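Side-chain contacts in putative mandelate racemase (Zymomonas mobilis, PDB 2OX4), which binds a magnesium ion in an enolase-superfamily barrel and probably acts as a lyase, of the dehydratase kind: residues A72-L77 with S271-L276; T298-I303 with V312-H317; K302-A307 with I333-F338. One frame throughout, in Å; residues are numbered along the deposited sequence.

The touching residues of all three are buried, but interaction 2 lies nearest the centre of the chain and interaction 1 farthest. Interaction 1 joins the N-terminal domain to the barrel domain, with two tryptophans, an arginine and a water-bridged pair of opposite charges. Interactions 2 and 3 lie within the barrel domain and share helix 296-309: residues 298-303 turn a phenylalanine onto the next barrel strand, a purely apolar contact, while residues 302-307 meet the loop after helix 322-333 through methyl groups, one amide-to-carbonyl bond and a water. The same helix meets interaction 1, where Glu299 OE2 lies 2.8 Å from Arg272 NE in a salt bridge. A second subunit reaches residues in all three.

Interaction 1 of 3, residues A72-L77 with S271-L276; sequences AIWEKL and SRWGFL
Arg272 NH2 donates to water 1 over 3.1 Å, with the water in the guanidinium plane, and packs 3.8 Å from Trp74 CZ3. The same water donates to Glu75 OE1 at 2.9 Å, linking opposite charges that do not touch; Glu75 OE2 also forms a salt bridge with Lys79, and OE1 bonds to His308 NE2 of the second subunit. The guanidinium turns its edge to Trp74 CZ3, the planes 64° apart; with Arg272 CZ 5.5 Å from the centre of the Trp74 six-membered ring, any cation-pi attraction is weak at most. Trp273 CH2 lies 3.6 Å above the guanidinium plane, offset toward the rim, and Trp273 CZ3 packs 4.0 Å from Trp74 CH2. With CG anti to its backbone N (chi1 -156°), Trp74 reaches both partners, while its NE1 bonds to Gly295 O. Arg272 has Glu299 as its main polar partner and bonds through NH1 to Asp305 O of the second subunit. Replacing Trp74 with an alanine would probably open a gap beside Trp273 and leave Gly295 O without its indole donor. The contact sets helix 70-79 against helix 271-280, at the seam between capping domain and beta/alpha barrel that characterises the enolase superfamily.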
loop_
_atom_site.group_PDB
_atom_site.type_symbol
_atom_site.label_atom_id
_atom_site.label_comp_id
_atom_site.label_asym_id
_atom_site.label_seq_id
_atom_site.Cartn_x
_atom_site.Cartn_y
_atom_site.Cartn_z
ATOM N N ALA C 72 18.771 30.112 -10.768
ATOM C CA ALA C 72 18.567 30.966 -9.593
ATOM C C ALA C 72 17.307 31.806 -9.732
ATOM O O ALA C 72 16.579 32.006 -8.760
ATOM C CB ALA C 72 19.779 31.876 -9.360
ATOM N N ILE C 73 17.058 32.323 -10.931
ATOM C CA ILE C 73 15.874 33.143 -11.123
ATOM C C ILE C 73 14.601 32.282 -10.987
ATOM O O ILE C 73 13.641 32.708 -10.356
ATOM C CB ILE C 73 15.893 33.909 -12.468
ATOM C CG1 ILE C 73 17.027 34.960 -12.482
ATOM C CG2 ILE C 73 14.530 34.586 -12.708
ATOM C CD1 ILE C 73 17.381 35.459 -13.897
ATOM N N TRP C 74 14.610 31.084 -11.565
ATOM C CA TRP C 74 13.454 30.184 -11.487
ATOM C C TRP C 74 13.175 29.907 -10.018
ATOM O O TRP C 74 12.039 29.996 -9.578
ATOM C CB TRP C 74 13.741 28.862 -12.215
ATOM C CG TRP C 74 12.498 28.120 -12.702
ATOM C CD1 TRP C 74 12.012 28.074 -13.994
ATOM C CD2 TRP C 74 11.617 27.303 -11.917
ATOM N NE1 TRP C 74 10.881 27.282 -14.052
ATOM C CE2 TRP C 74 10.621 26.793 -12.792
ATOM C CE3 TRP C 74 11.579 26.944 -10.560
ATOM C CZ2 TRP C 74 9.582 25.959 -12.345
ATOM C CZ3 TRP C 74 10.547 26.104 -10.112
ATOM C CH2 TRP C 74 9.562 25.626 -11.002
ATOM N N GLU C 75 14.222 29.604 -9.255
ATOM C CA GLU C 75 14.053 29.308 -7.833
ATOM C C GLU C 75 13.602 30.540 -7.041
ATOM O O GLU C 75 12.819 30.413 -6.110
ATOM C CB GLU C 75 15.336 28.695 -7.251
ATOM C CG GLU C 75 15.255 28.260 -5.761
ATOM C CD GLU C 75 14.560 26.902 -5.515
ATOM O OE1 GLU C 75 13.996 26.294 -6.452
ATOM O OE2 GLU C 75 14.577 26.436 -4.347
ATOM N N LYS C 76 14.102 31.720 -7.407
ATOM C CA LYS C 76 13.643 32.982 -6.804
ATOM C C LYS C 76 12.150 33.232 -7.031
ATOM O O LYS C 76 11.421 33.511 -6.088
ATOM C CB LYS C 76 14.473 34.154 -7.343
ATOM C CG LYS C 76 14.110 35.534 -6.789
ATOM C CD LYS C 76 14.962 36.606 -7.478
ATOM C CE LYS C 76 14.514 38.012 -7.115
ATOM N NZ LYS C 76 15.426 39.036 -7.718
ATOM N N LEU C 77 11.697 33.128 -8.275
ATOM C CA LEU C 77 10.259 33.216 -8.570
ATOM C C LEU C 77 9.426 32.149 -7.858
ATOM O O LEU C 77 8.285 32.410 -7.473
ATOM C CB LEU C 77 10.000 33.214 -10.077
ATOM C CG LEU C 77 10.599 34.457 -10.764
ATOM C CD1 LEU C 77 10.345 34.432 -12.271
ATOM C CD2 LEU C 77 10.035 35.777 -10.137
ATOM N N SER C 271 4.785 22.217 -13.834
ATOM C CA SER C 271 6.024 21.908 -13.088
ATOM C C SER C 271 6.247 20.418 -12.812
ATOM O O SER C 271 5.334 19.602 -12.954
ATOM C CB SER C 271 6.155 22.739 -11.803
ATOM O OG SER C 271 5.503 22.108 -10.696
ATOM N N ARG C 272 7.480 20.091 -12.423
ATOM C CA ARG C 272 7.844 18.769 -11.879
ATOM C C ARG C 272 6.829 18.296 -10.842
ATOM O O ARG C 272 6.424 17.122 -10.854
ATOM C CB ARG C 272 9.201 18.870 -11.185
ATOM C CG ARG C 272 10.446 18.808 -12.079
ATOM C CD ARG C 272 11.664 19.289 -11.264
ATOM N NE ARG C 272 11.633 20.738 -11.068
ATOM C CZ ARG C 272 12.486 21.423 -10.309
ATOM N NH1 ARG C 272 13.434 20.784 -9.608
ATOM N NH2 ARG C 272 12.386 22.750 -10.249
ATOM N N TRP C 273 6.426 19.214 -9.952
ATOM C CA TRP C 273 5.447 18.900 -8.885
ATOM C C TRP C 273 4.077 18.465 -9.410
ATOM O O TRP C 273 3.435 17.593 -8.825
ATOM C CB TRP C 273 5.274 20.096 -7.942
ATOM C CG TRP C 273 6.502 20.364 -7.087
ATOM C CD1 TRP C 273 6.706 19.931 -5.808
ATOM C CD2 TRP C 273 7.676 21.111 -7.451
ATOM N NE1 TRP C 273 7.932 20.354 -5.353
ATOM C CE2 TRP C 273 8.543 21.092 -6.333
ATOM C CE3 TRP C 273 8.073 21.808 -8.606
ATOM C CZ2 TRP C 273 9.791 21.720 -6.338
ATOM C CZ3 TRP C 273 9.314 22.432 -8.615
ATOM C CH2 TRP C 273 10.159 22.391 -7.487
ATOM N N GLY C 274 3.625 19.083 -10.497
ATOM C CA GLY C 274 2.350 18.714 -11.122
ATOM C C GLY C 274 2.404 17.332 -11.741
ATOM O O GLY C 274 1.470 16.530 -11.587
ATOM N N PHE C 275 3.502 17.039 -12.434
ATOM C CA PHE C 275 3.629 15.761 -13.142
ATOM C C PHE C 275 3.929 14.571 -12.244
ATOM O O PHE C 275 3.560 13.434 -12.559
ATOM C CB PHE C 275 4.604 15.872 -14.308
ATOM C CG PHE C 275 4.014 16.601 -15.477
ATOM C CD1 PHE C 275 3.184 15.925 -16.371
ATOM C CD2 PHE C 275 4.232 17.971 -15.657
ATOM C CE1 PHE C 275 2.592 16.594 -17.443
ATOM C CE2 PHE C 275 3.641 18.650 -16.736
ATOM C CZ PHE C 275 2.828 17.952 -17.630
ATOM N N LEU C 276 4.561 14.850 -11.111
ATOM C CA LEU C 276 5.007 13.802 -10.189
ATOM C C LEU C 276 3.967 12.708 -9.874
ATOM O O LEU C 276 4.255 11.539 -10.088
ATOM C CB LEU C 276 5.621 14.395 -8.911
ATOM C CG LEU C 276 5.984 13.373 -7.815
ATOM C CD1 LEU C 276 7.143 12.482 -8.240
ATOM C CD2 LEU C 276 6.296 14.076 -6.494
HETATM O O HOH W 1 14.290 24.839 -8.894
#

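Interaction 2 of 3, residues T298-I303 with V312-H317; sequences TEFKKI and VTVQAH
Phe300 reaches from helix 296-309 to Val314 and Ala316, on and just beyond strand 313-314, the next strand of the beta/alpha barrel. This is the usual packing of a TIM-type barrel: strands 286-287 and 313-314 run parallel, the helix joins them as a beta-alpha-beta crossover, and its inner side chains lie on the sheet. The Phe300 CB bond points toward the strand, but CB itself is still 7.3 Å from Ala316 CB, so the ring has to span the distance. It does so because CG is anti to the backbone N (chi1 -177°), which extends the ring away from the helix. Beyond CG the ring atoms take different partners. CE1 comes to 3.9 Å from Ala316 CB, and at the tip CZ meets Val314 CG1 at 3.7 Å. Both methyls approach the ring obliquely. The valine offers CG1 because that branch is itself anti to its backbone N, and the two side chains slide past each other in opposite directions. Val314 also touches Ile287 of the neighbouring strand, so the ring tip packs into the apolar layer between helix and sheet.

Beyond the strand the chain runs toward the metal site: the side chain of Ala316 is about 9 Å from that of the magnesium ligand Glu267, and His317 ND1 bonds to Asp290 OD2, a pairing that recalls the His-Asp dyad of mandelate racemase. Gln315 points away from the helix, its OE1 bonded to Tyr129 OH and Gln288 NE2. Its NE2 curls over to the carbonyl oxygen of the next residue, Ala316 O, 2.9 Å away: the bond is almost straight at 176° and lies in the glutamine's amide plane, yet reaches the carbonyl from well above its own plane.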
loop_
_atom_site.group_PDB
_atom_site.type_symbol
_atom_site.label_atom_id
_atom_site.label_comp_id
_atom_site.label_asym_id
_atom_site.label_seq_id
_atom_site.Cartn_x
_atom_site.Cartn_y
_atom_site.Cartn_z
ATOM N N THR C 298 13.503 25.537 -18.825
ATOM C CA THR C 298 14.201 25.006 -17.645
ATOM C C THR C 298 13.403 23.851 -17.036
ATOM O O THR C 298 13.939 22.757 -16.767
ATOM C CB THR C 298 14.438 26.136 -16.617
ATOM O OG1 THR C 298 15.317 27.109 -17.192
ATOM C CG2 THR C 298 15.071 25.597 -15.321
ATOM N N GLU C 299 12.109 24.080 -16.859
ATOM C CA GLU C 299 11.258 23.092 -16.199
ATOM C C GLU C 299 10.767 22.012 -17.156
ATOM O O GLU C 299 10.649 20.849 -16.767
ATOM C CB GLU C 299 10.085 23.777 -15.492
ATOM C CG GLU C 299 9.346 22.878 -14.485
ATOM C CD GLU C 299 10.082 22.701 -13.169
ATOM O OE1 GLU C 299 11.226 23.176 -13.022
ATOM O OE2 GLU C 299 9.495 22.083 -12.251
ATOM N N PHE C 300 10.471 22.383 -18.401
ATOM C CA PHE C 300 10.113 21.391 -19.436
ATOM C C PHE C 300 11.153 20.274 -19.472
ATOM O O PHE C 300 10.808 19.092 -19.494
ATOM C CB PHE C 300 10.070 22.045 -20.813
ATOM C CG PHE C 300 9.653 21.120 -21.931
ATOM C CD1 PHE C 300 8.332 21.120 -22.386
ATOM C CD2 PHE C 300 10.582 20.294 -22.575
ATOM C CE1 PHE C 300 7.938 20.302 -23.445
ATOM C CE2 PHE C 300 10.183 19.444 -23.621
ATOM C CZ PHE C 300 8.867 19.457 -24.056
ATOM N N LYS C 301 12.424 20.659 -19.479
ATOM C CA LYS C 301 13.517 19.695 -19.520
ATOM C C LYS C 301 13.482 18.770 -18.309
ATOM O O LYS C 301 13.604 17.552 -18.442
ATOM C CB LYS C 301 14.865 20.416 -19.591
ATOM C CG LYS C 301 15.998 19.560 -20.134
ATOM C CD LYS C 301 17.099 20.417 -20.738
ATOM C CE LYS C 301 18.476 19.883 -20.379
ATOM N NZ LYS C 301 18.673 18.488 -20.860
ATOM N N LYS C 302 13.314 19.354 -17.127
ATOM C CA LYS C 302 13.223 18.571 -15.886
ATOM C C LYS C 302 12.044 17.597 -15.890
ATOM O O LYS C 302 12.165 16.452 -15.436
ATOM C CB LYS C 302 13.169 19.502 -14.661
ATOM C CG LYS C 302 14.412 20.422 -14.547
ATOM C CD LYS C 302 14.370 21.376 -13.338
ATOM C CE LYS C 302 15.585 22.333 -13.382
ATOM N NZ LYS C 302 15.593 23.289 -12.234
ATOM N N ILE C 303 10.913 18.045 -16.418
ATOM C CA ILE C 303 9.733 17.179 -16.518
ATOM C C ILE C 303 9.987 16.040 -17.496
ATOM O O ILE C 303 9.742 14.882 -17.172
ATOM C CB ILE C 303 8.461 17.964 -16.935
ATOM C CG1 ILE C 303 8.080 18.963 -15.835
ATOM C CG2 ILE C 303 7.304 16.987 -17.222
ATOM C CD1 ILE C 303 7.212 20.142 -16.330
ATOM N N VAL C 312 7.849 7.154 -20.436
ATOM C CA VAL C 312 6.796 8.056 -20.866
ATOM C C VAL C 312 7.437 8.951 -21.918
ATOM O O VAL C 312 8.610 9.317 -21.794
ATOM C CB VAL C 312 6.288 8.904 -19.669
ATOM C CG1 VAL C 312 5.341 10.015 -20.114
ATOM C CG2 VAL C 312 5.586 8.012 -18.625
ATOM N N THR C 313 6.693 9.280 -22.970
ATOM C CA THR C 313 7.257 10.162 -23.993
ATOM C C THR C 313 6.524 11.489 -24.007
ATOM O O THR C 313 5.570 11.667 -23.261
ATOM C CB THR C 313 7.280 9.507 -25.380
ATOM O OG1 THR C 313 5.955 9.204 -25.799
ATOM C CG2 THR C 313 8.130 8.237 -25.362
ATOM N N VAL C 314 6.994 12.426 -24.831
ATOM C CA VAL C 314 6.621 13.822 -24.683
ATOM C C VAL C 314 6.112 14.392 -26.005
ATOM O O VAL C 314 6.717 14.188 -27.060
ATOM C CB VAL C 314 7.810 14.684 -24.175
ATOM C CG1 VAL C 314 7.334 16.099 -23.850
ATOM C CG2 VAL C 314 8.467 14.037 -22.944
ATOM N N GLN C 315 4.992 15.102 -25.938
ATOM C CA GLN C 315 4.577 15.993 -27.032
ATOM C C GLN C 315 4.262 17.341 -26.401
ATOM O O GLN C 315 3.298 17.442 -25.660
ATOM C CB GLN C 315 3.299 15.436 -27.707
ATOM C CG GLN C 315 2.570 16.459 -28.641
ATOM C CD GLN C 315 1.130 16.715 -28.231
ATOM O OE1 GLN C 315 0.272 15.835 -28.332
ATOM N NE2 GLN C 315 0.858 17.927 -27.765
ATOM N N ALA C 316 5.054 18.374 -26.688
ATOM C CA ALA C 316 4.759 19.687 -26.134
ATOM C C ALA C 316 3.345 20.081 -26.554
ATOM O O ALA C 316 2.955 19.890 -27.706
ATOM C CB ALA C 316 5.757 20.722 -26.595
ATOM N N HIS C 317 2.580 20.617 -25.617
ATOM C CA HIS C 317 1.346 21.301 -25.982
ATOM C C HIS C 317 1.698 22.630 -26.621
ATOM O O HIS C 317 2.430 23.437 -26.035
ATOM C CB HIS C 317 0.466 21.533 -24.763
ATOM C CG HIS C 317 -0.745 22.358 -25.052
ATOM N ND1 HIS C 317 -0.803 23.709 -24.784
ATOM C CD2 HIS C 317 -1.943 22.027 -25.591
ATOM C CE1 HIS C 317 -1.984 24.176 -25.149
ATOM N NE2 HIS C 317 -2.694 23.176 -25.641
#

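Interaction 3 of 3, residues K302-A307 with I333-F338; sequences KIADMA and IAIPNF
Ala304 and Ile335 form the close apolar part of this contact: Ala304 CB sits 3.9 Å from Ile335 CG2 and 4.1 Å from Ile335 CD1, so the alanine methyl lies against both branches of the isoleucine. Beside it Asn337 ND2 donates to Ala304 O over 3.0 Å, with an N-H...O angle of 149°. The donor is tilted from the carbonyl plane, and the oxygen in turn lies somewhat out of the asparagine's amide plane. Asn337 CG stands between its backbone N and carbonyl carbon (chi1 56°), which carries the amide across to the helix. The same ND2 also bonds to Val312 O, and two acceptors fix the rotation of the amide. In fold terms, the loop after helix 322-333 is fastened here to the preceding barrel helix, 296-309, to Val312, just before strand 313-314, and to Val314 within it, which touches Ala304, Ile335 and Asn337 alike. The looser side is bridged by solvent. Here water 2 donates to Asp305 OD1 (2.7 Å) and to Asn337 OD1 (2.9 Å), a bridge between amide and helix. The second subunit closes in nearby, where Asp305 O accepts from its Arg272 NH1 and Pro336 packs on its Glu75.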
loop_
_atom_site.group_PDB
_atom_site.type_symbol
_atom_site.label_atom_id
_atom_site.label_comp_id
_atom_site.label_asym_id
_atom_site.label_seq_id
_atom_site.Cartn_x
_atom_site.Cartn_y
_atom_site.Cartn_z
ATOM N N LYS C 302 13.314 19.354 -17.127
ATOM C CA LYS C 302 13.223 18.571 -15.886
ATOM C C LYS C 302 12.044 17.597 -15.890
ATOM O O LYS C 302 12.165 16.452 -15.436
ATOM C CB LYS C 302 13.169 19.502 -14.661
ATOM C CG LYS C 302 14.412 20.422 -14.547
ATOM C CD LYS C 302 14.370 21.376 -13.338
ATOM C CE LYS C 302 15.585 22.333 -13.382
ATOM N NZ LYS C 302 15.593 23.289 -12.234
ATOM N N ILE C 303 10.913 18.045 -16.418
ATOM C CA ILE C 303 9.733 17.179 -16.518
ATOM C C ILE C 303 9.987 16.040 -17.496
ATOM O O ILE C 303 9.742 14.882 -17.172
ATOM C CB ILE C 303 8.461 17.964 -16.935
ATOM C CG1 ILE C 303 8.080 18.963 -15.835
ATOM C CG2 ILE C 303 7.304 16.987 -17.222
ATOM C CD1 ILE C 303 7.212 20.142 -16.330
ATOM N N ALA C 304 10.490 16.374 -18.685
ATOM C CA ALA C 304 10.773 15.360 -19.695
ATOM C C ALA C 304 11.817 14.335 -19.206
ATOM O O ALA C 304 11.681 13.134 -19.445
ATOM C CB ALA C 304 11.218 16.019 -20.993
ATOM N N ASP C 305 12.842 14.807 -18.503
ATOM C CA ASP C 305 13.900 13.924 -17.988
ATOM C C ASP C 305 13.393 12.967 -16.911
ATOM O O ASP C 305 13.751 11.789 -16.903
ATOM C CB ASP C 305 15.074 14.730 -17.446
ATOM C CG ASP C 305 15.770 15.556 -18.525
ATOM O OD1 ASP C 305 15.581 15.295 -19.739
ATOM O OD2 ASP C 305 16.497 16.496 -18.137
ATOM N N MET C 306 12.547 13.458 -16.010
ATOM C CA MET C 306 11.894 12.585 -15.031
ATOM C C MET C 306 10.963 11.589 -15.734
ATOM O O MET C 306 10.938 10.412 -15.399
ATOM C CB MET C 306 11.125 13.429 -14.001
ATOM C CG MET C 306 10.764 12.685 -12.720
ATOM S SD MET C 306 10.265 13.772 -11.355
ATOM C CE MET C 306 8.941 14.715 -12.110
ATOM N N ALA C 307 10.209 12.067 -16.729
ATOM C CA ALA C 307 9.244 11.214 -17.437
ATOM C C ALA C 307 9.942 10.033 -18.130
ATOM O O ALA C 307 9.400 8.938 -18.187
ATOM C CB ALA C 307 8.439 12.024 -18.458
ATOM N N ILE C 333 13.367 18.906 -29.873
ATOM C CA ILE C 333 14.497 18.292 -30.580
ATOM C C ILE C 333 15.612 17.904 -29.602
ATOM O O ILE C 333 16.394 16.996 -29.877
ATOM C CB ILE C 333 15.031 19.187 -31.742
ATOM C CG1 ILE C 333 15.721 18.320 -32.804
ATOM C CG2 ILE C 333 15.956 20.283 -31.232
ATOM C CD1 ILE C 333 15.476 18.785 -34.217
ATOM N N ALA C 334 15.654 18.574 -28.448
ATOM C CA ALA C 334 16.721 18.348 -27.461
ATOM C C ALA C 334 16.462 17.203 -26.468
ATOM O O ALA C 334 17.315 16.930 -25.610
ATOM C CB ALA C 334 17.020 19.626 -26.693
ATOM N N ILE C 335 15.306 16.551 -26.553
ATOM C CA ILE C 335 15.004 15.456 -25.603
ATOM C C ILE C 335 14.994 14.098 -26.324
ATOM O O ILE C 335 14.560 14.020 -27.476
ATOM C CB ILE C 335 13.653 15.679 -24.828
ATOM C CG1 ILE C 335 12.465 15.812 -25.796
ATOM C CG2 ILE C 335 13.750 16.901 -23.876
ATOM C CD1 ILE C 335 11.077 15.745 -25.112
ATOM N N PRO C 336 15.483 13.030 -25.663
ATOM C CA PRO C 336 15.451 11.693 -26.275
ATOM C C PRO C 336 14.051 11.069 -26.369
ATOM O O PRO C 336 13.791 10.299 -27.306
ATOM C CB PRO C 336 16.366 10.861 -25.366
ATOM C CG PRO C 336 16.282 11.528 -24.035
ATOM C CD PRO C 336 16.137 13.006 -24.341
ATOM N N ASN C 337 13.159 11.412 -25.433
ATOM C CA ASN C 337 11.853 10.772 -25.331
ATOM C C ASN C 337 10.731 11.587 -25.986
ATOM O O ASN C 337 9.682 11.810 -25.407
ATOM C CB ASN C 337 11.507 10.360 -23.871
ATOM C CG ASN C 337 11.557 11.538 -22.866
ATOM O OD1 ASN C 337 12.335 12.475 -23.029
ATOM N ND2 ASN C 337 10.732 11.463 -21.804
ATOM N N PHE C 338 10.966 12.035 -27.212
ATOM C CA PHE C 338 9.974 12.794 -27.970
ATOM C C PHE C 338 9.008 11.847 -28.688
ATOM O O PHE C 338 9.439 10.856 -29.275
ATOM C CB PHE C 338 10.710 13.689 -28.993
ATOM C CG PHE C 338 9.817 14.291 -30.054
ATOM C CD1 PHE C 338 8.989 15.366 -29.755
ATOM C CD2 PHE C 338 9.843 13.802 -31.359
ATOM C CE1 PHE C 338 8.179 15.943 -30.743
ATOM C CE2 PHE C 338 9.039 14.363 -32.350
ATOM C CZ PHE C 338 8.209 15.434 -32.041
HETATM O O HOH W 2 14.485 13.452 -21.417
#